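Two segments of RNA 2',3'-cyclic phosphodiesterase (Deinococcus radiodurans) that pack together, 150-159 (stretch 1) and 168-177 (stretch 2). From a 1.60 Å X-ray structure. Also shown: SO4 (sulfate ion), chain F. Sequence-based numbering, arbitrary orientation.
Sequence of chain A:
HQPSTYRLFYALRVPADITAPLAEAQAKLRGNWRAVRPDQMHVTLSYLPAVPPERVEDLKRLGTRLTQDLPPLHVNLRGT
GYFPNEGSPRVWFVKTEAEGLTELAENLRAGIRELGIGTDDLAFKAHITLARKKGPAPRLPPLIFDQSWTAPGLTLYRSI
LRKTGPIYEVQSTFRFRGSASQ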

ATOM      1  N   THR A 150       2.963  -1.316 -14.889  1.00 17.68           N
ATOM      2  CA  THR A 150       2.829  -2.770 -14.761  1.00 17.75           C
ATOM      3  C   THR A 150       3.604  -3.233 -13.548  1.00 20.07           C
ATOM      4  O   THR A 150       4.823  -3.006 -13.454  1.00 21.71           O
ATOM      5  N   ALA A 151       2.882  -3.794 -12.577  1.00 16.84           N
ATOM      6  CA  ALA A 151       3.487  -4.252 -11.326  1.00 20.66           C
ATOM      7  C   ALA A 151       3.959  -5.680 -11.465  1.00 22.61           C
ATOM      8  O   ALA A 151       3.124  -6.569 -11.657  1.00 21.26           O
ATOM      9  N   PRO A 152       5.264  -5.965 -11.366  1.00 18.11           N
ATOM     10  CA  PRO A 152       5.740  -7.335 -11.580  1.00 21.06           C
ATOM     11  C   PRO A 152       5.566  -8.250 -10.387  1.00 18.83           C
ATOM     12  O   PRO A 152       5.697  -9.467 -10.580  1.00 20.99           O
ATOM     13  N   GLY A 153       5.283  -7.727  -9.195  1.00 21.48           N
ATOM     14  CA  GLY A 153       5.208  -8.620  -8.054  1.00 22.94           C
ATOM     15  C   GLY A 153       4.555  -7.906  -6.892  1.00 19.52           C
ATOM     16  O   GLY A 153       4.207  -6.732  -6.970  1.00 21.67           O
ATOM     17  N   LEU A 154       4.389  -8.667  -5.818  1.00 18.46           N
ATOM     18  CA  LEU A 154       3.806  -8.207  -4.567  1.00 18.87           C
ATOM     19  C   LEU A 154       4.950  -8.185  -3.576  1.00 20.01           C
ATOM     20  O   LEU A 154       5.814  -9.065  -3.639  1.00 24.21           O
ATOM     21  N   THR A 155       4.996  -7.180  -2.713  1.00 17.82           N
ATOM     22  CA  THR A 155       6.127  -7.094  -1.789  1.00 19.65           C
ATOM     23  C   THR A 155       5.628  -7.229  -0.354  1.00 19.15           C
ATOM     24  O   THR A 155       4.615  -6.638   0.023  1.00 19.98           O
ATOM     25  N   LEU A 156       6.391  -7.979   0.468  1.00 20.17           N
ATOM     26  CA  LEU A 156       6.154  -7.986   1.906  1.00 20.83           C
ATOM     27  C   LEU A 156       7.187  -7.071   2.560  1.00 21.90           C
ATOM     28  O   LEU A 156       8.383  -7.308   2.431  1.00 23.33           O
ATOM     29  N   TYR A 157       6.723  -5.997   3.191  1.00 21.45           N
ATOM     30  CA  TYR A 157       7.568  -4.991   3.833  1.00 21.03           C
ATOM     31  C   TYR A 157       7.532  -5.153   5.336  1.00 22.23           C
ATOM     32  O   TYR A 157       6.520  -5.577   5.915  1.00 23.08           O
ATOM     33  N   ARG A 158       8.615  -4.735   5.985  1.00 23.96           N
ATOM     34  CA  ARG A 158       8.602  -4.505   7.419  1.00 24.03           C
ATOM     35  C   ARG A 158       8.721  -3.006   7.655  1.00 28.98           C
ATOM     36  O   ARG A 158       9.533  -2.341   7.015  1.00 29.18           O
ATOM     37  N   SER A 159       7.951  -2.495   8.602  1.00 26.95           N
ATOM     38  CA  SER A 159       8.022  -1.096   8.993  1.00 32.08           C
ATOM     39  C   SER A 159       8.822  -0.924  10.277  1.00 35.69           C
ATOM     40  O   SER A 159       8.597  -1.624  11.265  1.00 33.15           O
ATOM     41  N   TYR A 168      10.745   1.614   5.584  1.00 38.14           N
ATOM     42  CA  TYR A 168      10.246   0.335   5.085  1.00 40.19           C
ATOM     43  C   TYR A 168      11.417  -0.493   4.557  1.00 56.69           C
ATOM     44  O   TYR A 168      12.272   0.021   3.829  1.00 58.67           O
ATOM     45  N   GLU A 169      11.479  -1.756   4.957  1.00 34.90           N
ATOM     46  CA  GLU A 169      12.506  -2.681   4.496  1.00 35.36           C
ATOM     47  C   GLU A 169      11.828  -3.833   3.781  1.00 37.04           C
ATOM     48  O   GLU A 169      10.880  -4.423   4.324  1.00 32.20           O
ATOM     49  N   VAL A 170      12.293  -4.140   2.570  1.00 30.56           N
ATOM     50  CA  VAL A 170      11.740  -5.278   1.834  1.00 26.02           C
ATOM     51  C   VAL A 170      12.121  -6.566   2.549  1.00 26.99           C
ATOM     52  O   VAL A 170      13.306  -6.849   2.785  1.00 32.01           O
ATOM     53  N   GLN A 171      11.114  -7.371   2.896  1.00 26.43           N
ATOM     54  CA  GLN A 171      11.335  -8.693   3.470  1.00 25.40           C
ATOM     55  C   GLN A 171      11.379  -9.771   2.408  1.00 33.71           C
ATOM     56  O   GLN A 171      12.215 -10.675   2.464  1.00 33.94           O
ATOM     57  N   SER A 172      10.470  -9.700   1.447  1.00 30.48           N
ATOM     58  CA  SER A 172      10.414 -10.680   0.381  1.00 28.78           C
ATOM     59  C   SER A 172       9.591 -10.085  -0.744  1.00 28.51           C
ATOM     60  O   SER A 172       8.765  -9.206  -0.517  1.00 26.20           O
ATOM     61  N   THR A 173       9.857 -10.526  -1.965  1.00 27.51           N
ATOM     62  CA  THR A 173       9.016 -10.156  -3.089  1.00 24.21           C
ATOM     63  C   THR A 173       8.462 -11.423  -3.719  1.00 24.05           C
ATOM     64  O   THR A 173       9.098 -12.483  -3.669  1.00 29.70           O
ATOM     65  N   PHE A 174       7.254 -11.321  -4.260  1.00 22.94           N
ATOM     66  CA  PHE A 174       6.554 -12.485  -4.820  1.00 24.95           C
ATOM     67  C   PHE A 174       6.146 -12.140  -6.239  1.00 24.02           C
ATOM     68  O   PHE A 174       5.295 -11.277  -6.443  1.00 23.48           O
ATOM     69  N   ARG A 175       6.784 -12.778  -7.222  1.00 23.91           N
ATOM     70  CA  ARG A 175       6.545 -12.408  -8.613  1.00 23.11           C
ATOM     71  C   ARG A 175       5.191 -12.926  -9.090  1.00 20.94           C
ATOM     72  O   ARG A 175       4.811 -14.064  -8.792  1.00 24.64           O
ATOM     73  N   PHE A 176       4.505 -12.112  -9.886  1.00 20.79           N
ATOM     74  CA  PHE A 176       3.317 -12.577 -10.609  1.00 20.94           C
ATOM     75  C   PHE A 176       3.791 -13.421 -11.783  1.00 24.21           C
ATOM     76  O   PHE A 176       4.369 -12.897 -12.752  1.00 27.94           O
ATOM     77  N   ARG A 177       3.555 -14.731 -11.713  1.00 24.32           N
ATOM     78  CA  ARG A 177       4.138 -15.657 -12.664  1.00 24.52           C
ATOM     79  C   ARG A 177       3.110 -16.224 -13.623  1.00 27.29           C
ATOM     80  O   ARG A 177       3.418 -17.137 -14.396  1.00 32.19           O
TER

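Strands 153-159 and 168-175 of the phosphodiesterase pair antiparallel; each is extended, so paired side chains fall on alternate sheet faces, with Gln171 the extra residue at a bulge. Ala151 and Pro152 lead in: Ala151 O meets the edge of the Phe176 ring (chi1 m) at CD2, 3.2 Å, while Pro152 O accepts from Phe176 N (3.0 Å) and from water 1, which also donates to Phe176 O. Gly153 has no side chain; an ideal CB would lie 2.8 Å from Phe174 O, a clash. Leu154 (t, p) joins Leu156, Arg158, Phe174, Ser172 and Glu169 on one face; its CB lies 4.2 Å from Phe174 CD2 and 4.4 Å from Phe176 CZ. On the other face, Thr155 (m) sets OG1 3.7 Å from Thr173 CG2. Leu156 (t, p) packs CB against the edge of the Phe174 ring (m), 3.7 Å from CE2. Past it the register shifts: Leu156 O accepts from Gln171 N (2.8 Å) and, weakly, from Ser172 N (3.3 Å). Tyr157 (m) places CE1 4.0 Å from Val170 CG2 and CD1 4.0 Å from Tyr168 CB. Arg158 is extended, its end leading away; CB lies 3.6 Å from Gln171 NE2, and water 2 links NH1 to Gln171 OE1. Ser159 OG (t) reaches the Tyr168 ring edge, 3.7 Å from CE1. Beside stretch 2, a sulfate accepts from Arg175 N (O4, 3.0 Å) and Arg177 NE (O3, 2.9 Å).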

ATOM      1  CB  THR A 150       3.343  -3.465 -16.019  1.00 21.81           C
ATOM      2  OG1 THR A 150       2.530  -3.081 -17.123  1.00 26.05           O
ATOM      3  CG2 THR A 150       3.207  -4.984 -15.864  1.00 26.20           C
ATOM      4  CB  ALA A 151       2.475  -4.148 -10.215  1.00 20.97           C
ATOM      5  CB  PRO A 152       7.218  -7.139 -11.933  1.00 26.60           C
ATOM      6  CG  PRO A 152       7.598  -5.891 -11.321  1.00 29.75           C
ATOM      7  CD  PRO A 152       6.369  -5.000 -11.247  1.00 23.93           C
ATOM      8  CB  LEU A 154       2.729  -9.201  -4.110  1.00 20.23           C
ATOM      9  CG  LEU A 154       2.062  -8.876  -2.744  1.00 21.09           C
ATOM     10  CD1 LEU A 154       1.339  -7.581  -2.785  1.00 23.44           C
ATOM     11  CD2 LEU A 154       1.140 -10.002  -2.293  1.00 27.39           C
ATOM     12  CB  THR A 155       6.852  -5.785  -1.970  1.00 21.64           C
ATOM     13  OG1 THR A 155       7.381  -5.707  -3.318  1.00 26.11           O
ATOM     14  CG2 THR A 155       8.008  -5.637  -0.907  1.00 22.87           C
ATOM     15  CB  LEU A 156       6.230  -9.416   2.452  1.00 19.09           C
ATOM     16  CG  LEU A 156       6.127  -9.574   3.981  1.00 20.96           C
ATOM     17  CD1 LEU A 156       4.722  -9.225   4.449  1.00 23.32           C
ATOM     18  CD2 LEU A 156       6.463 -11.048   4.457  1.00 22.88           C
ATOM     19  CB  TYR A 157       7.030  -3.584   3.518  1.00 20.76           C
ATOM     20  CG  TYR A 157       7.192  -3.129   2.101  1.00 20.52           C
ATOM     21  CD1 TYR A 157       8.409  -2.581   1.682  1.00 27.52           C
ATOM     22  CD2 TYR A 157       6.149  -3.239   1.192  1.00 24.17           C
ATOM     23  CE1 TYR A 157       8.545  -2.115   0.370  1.00 27.74           C
ATOM     24  CE2 TYR A 157       6.290  -2.803  -0.127  1.00 27.60           C
ATOM     25  CZ  TYR A 157       7.488  -2.240  -0.511  1.00 33.19           C
ATOM     26  OH  TYR A 157       7.608  -1.818  -1.819  1.00 42.53           O
ATOM     27  CB  ARG A 158       9.734  -5.219   8.085  1.00 27.05           C
ATOM     28  CG  ARG A 158       9.791  -4.995   9.574  1.00 26.79           C
ATOM     29  CD  ARG A 158      10.909  -5.778  10.163  1.00 30.55           C
ATOM     30  NE  ARG A 158      11.096  -5.378  11.546  1.00 34.30           N
ATOM     31  CZ  ARG A 158      12.146  -5.738  12.279  1.00 42.46           C
ATOM     32  NH1 ARG A 158      13.071  -6.538  11.759  1.00 39.23           N
ATOM     33  NH2 ARG A 158      12.243  -5.319  13.529  1.00 38.06           N
ATOM     34  CB  SER A 159       6.606  -0.529   9.145  1.00 39.47           C
ATOM     35  OG  SER A 159       6.667   0.805   9.631  1.00 39.38           O
ATOM     36  CB  TYR A 168       9.188   0.564   4.007  1.00 37.40           C
ATOM     37  CG  TYR A 168       8.037   1.429   4.483  1.00 34.88           C
ATOM     38  CD1 TYR A 168       7.532   1.306   5.757  1.00 43.74           C
ATOM     39  CD2 TYR A 168       7.507   2.410   3.681  1.00 28.21           C
ATOM     40  CE1 TYR A 168       6.490   2.111   6.194  1.00 36.31           C
ATOM     41  CE2 TYR A 168       6.494   3.234   4.127  1.00 30.64           C
ATOM     42  CZ  TYR A 168       5.972   3.065   5.360  1.00 41.09           C
ATOM     43  OH  TYR A 168       4.940   3.865   5.770  1.00 42.16           O
ATOM     44  CB  GLU A 169      13.332  -3.230   5.651  1.00 35.92           C
ATOM     45  CG  GLU A 169      14.122  -2.154   6.386  1.00 53.89           C
ATOM     46  CD  GLU A 169      15.009  -2.729   7.472  1.00 64.40           C
ATOM     47  OE1 GLU A 169      14.970  -3.968   7.668  1.00 72.31           O
ATOM     48  OE2 GLU A 169      15.743  -1.947   8.132  1.00 76.26           O
ATOM     49  CB  VAL A 170      12.259  -5.328   0.393  1.00 36.10           C
ATOM     50  CG1 VAL A 170      11.856  -6.690  -0.245  1.00 31.63           C
ATOM     51  CG2 VAL A 170      11.815  -4.202  -0.404  1.00 36.67           C
ATOM     52  CB  GLN A 171      10.235  -9.050   4.455  1.00 29.20           C
ATOM     53  CG  GLN A 171      10.106  -8.085   5.567  1.00 34.39           C
ATOM     54  CD  GLN A 171      11.385  -7.989   6.340  1.00 48.78           C
ATOM     55  OE1 GLN A 171      11.688  -8.870   7.128  1.00 44.97           O
ATOM     56  NE2 GLN A 171      12.157  -6.939   6.104  1.00 44.96           N
ATOM     57  CB  SER A 172       9.793 -11.998   0.848  1.00 34.59           C
ATOM     58  OG  SER A 172      10.157 -12.989  -0.086  1.00 42.25           O
ATOM     59  CB  THR A 173       9.753  -9.331  -4.144  1.00 40.68           C
ATOM     60  OG1 THR A 173      10.884 -10.068  -4.625  1.00 51.31           O
ATOM     61  CG2 THR A 173      10.219  -8.013  -3.563  1.00 35.31           C
ATOM     62  CB  PHE A 174       5.332 -12.859  -3.985  1.00 24.28           C
ATOM     63  CG  PHE A 174       5.576 -12.782  -2.508  1.00 22.46           C
ATOM     64  CD1 PHE A 174       6.327 -13.766  -1.880  1.00 23.85           C
ATOM     65  CD2 PHE A 174       5.034 -11.742  -1.753  1.00 23.04           C
ATOM     66  CE1 PHE A 174       6.603 -13.653  -0.494  1.00 27.84           C
ATOM     67  CE2 PHE A 174       5.302 -11.619  -0.392  1.00 23.55           C
ATOM     68  CZ  PHE A 174       6.077 -12.595   0.235  1.00 26.61           C
ATOM     69  CB  ARG A 175       7.641 -13.015  -9.484  1.00 27.10           C
ATOM     70  CG  ARG A 175       7.724 -12.473 -10.872  1.00 40.56           C
ATOM     71  CD  ARG A 175       9.051 -12.878 -11.573  1.00 56.45           C
ATOM     72  NE  ARG A 175       9.326 -11.964 -12.681  1.00 66.11           N
ATOM     73  CZ  ARG A 175       9.810 -10.733 -12.524  1.00 69.35           C
ATOM     74  NH1 ARG A 175      10.001  -9.947 -13.575  1.00 71.95           N
ATOM     75  NH2 ARG A 175      10.102 -10.284 -11.312  1.00 73.48           N
ATOM     76  CB  PHE A 176       2.498 -11.370 -11.090  1.00 18.70           C
ATOM     77  CG  PHE A 176       1.928 -10.523 -10.001  1.00 18.84           C
ATOM     78  CD1 PHE A 176       1.003 -11.056  -9.097  1.00 20.67           C
ATOM     79  CD2 PHE A 176       2.256  -9.151  -9.926  1.00 18.86           C
ATOM     80  CE1 PHE A 176       0.454 -10.275  -8.117  1.00 18.07           C
ATOM     81  CE2 PHE A 176       1.717  -8.333  -8.921  1.00 18.97           C
ATOM     82  CZ  PHE A 176       0.816  -8.873  -8.006  1.00 17.48           C
ATOM     83  CB  ARG A 177       4.868 -16.785 -11.932  1.00 32.75           C
ATOM     84  CG  ARG A 177       6.049 -16.221 -11.136  1.00 31.77           C
ATOM     85  CD  ARG A 177       6.881 -17.326 -10.499  1.00 41.54           C
ATOM     86  NE  ARG A 177       7.944 -16.790  -9.652  1.00 50.43           N
ATOM     87  CZ  ARG A 177       9.167 -16.456 -10.072  1.00 59.21           C
ATOM     88  NH1 ARG A 177       9.503 -16.589 -11.354  1.00 56.08           N
ATOM     89  NH2 ARG A 177      10.052 -15.960  -9.204  1.00 52.71           N
TER
HETATM   90  S   SO4 F 305       8.194 -16.070  -5.829  1.00 45.51           S
HETATM   91  O1  SO4 F 305       9.141 -16.518  -4.791  1.00 46.14           O
HETATM   92  O2  SO4 F 305       6.959 -15.816  -5.105  1.00 51.52           O
HETATM   93  O3  SO4 F 305       7.949 -17.131  -6.815  1.00 53.09           O
HETATM   94  O4  SO4 F 305       8.749 -14.910  -6.549  1.00 35.98           O
HETATM   95  O   HOH W   1       6.417 -10.651 -12.878  1.00 37.15           O
HETATM   96  O   HOH W   2      13.509  -8.572   9.445  1.00 50.91           O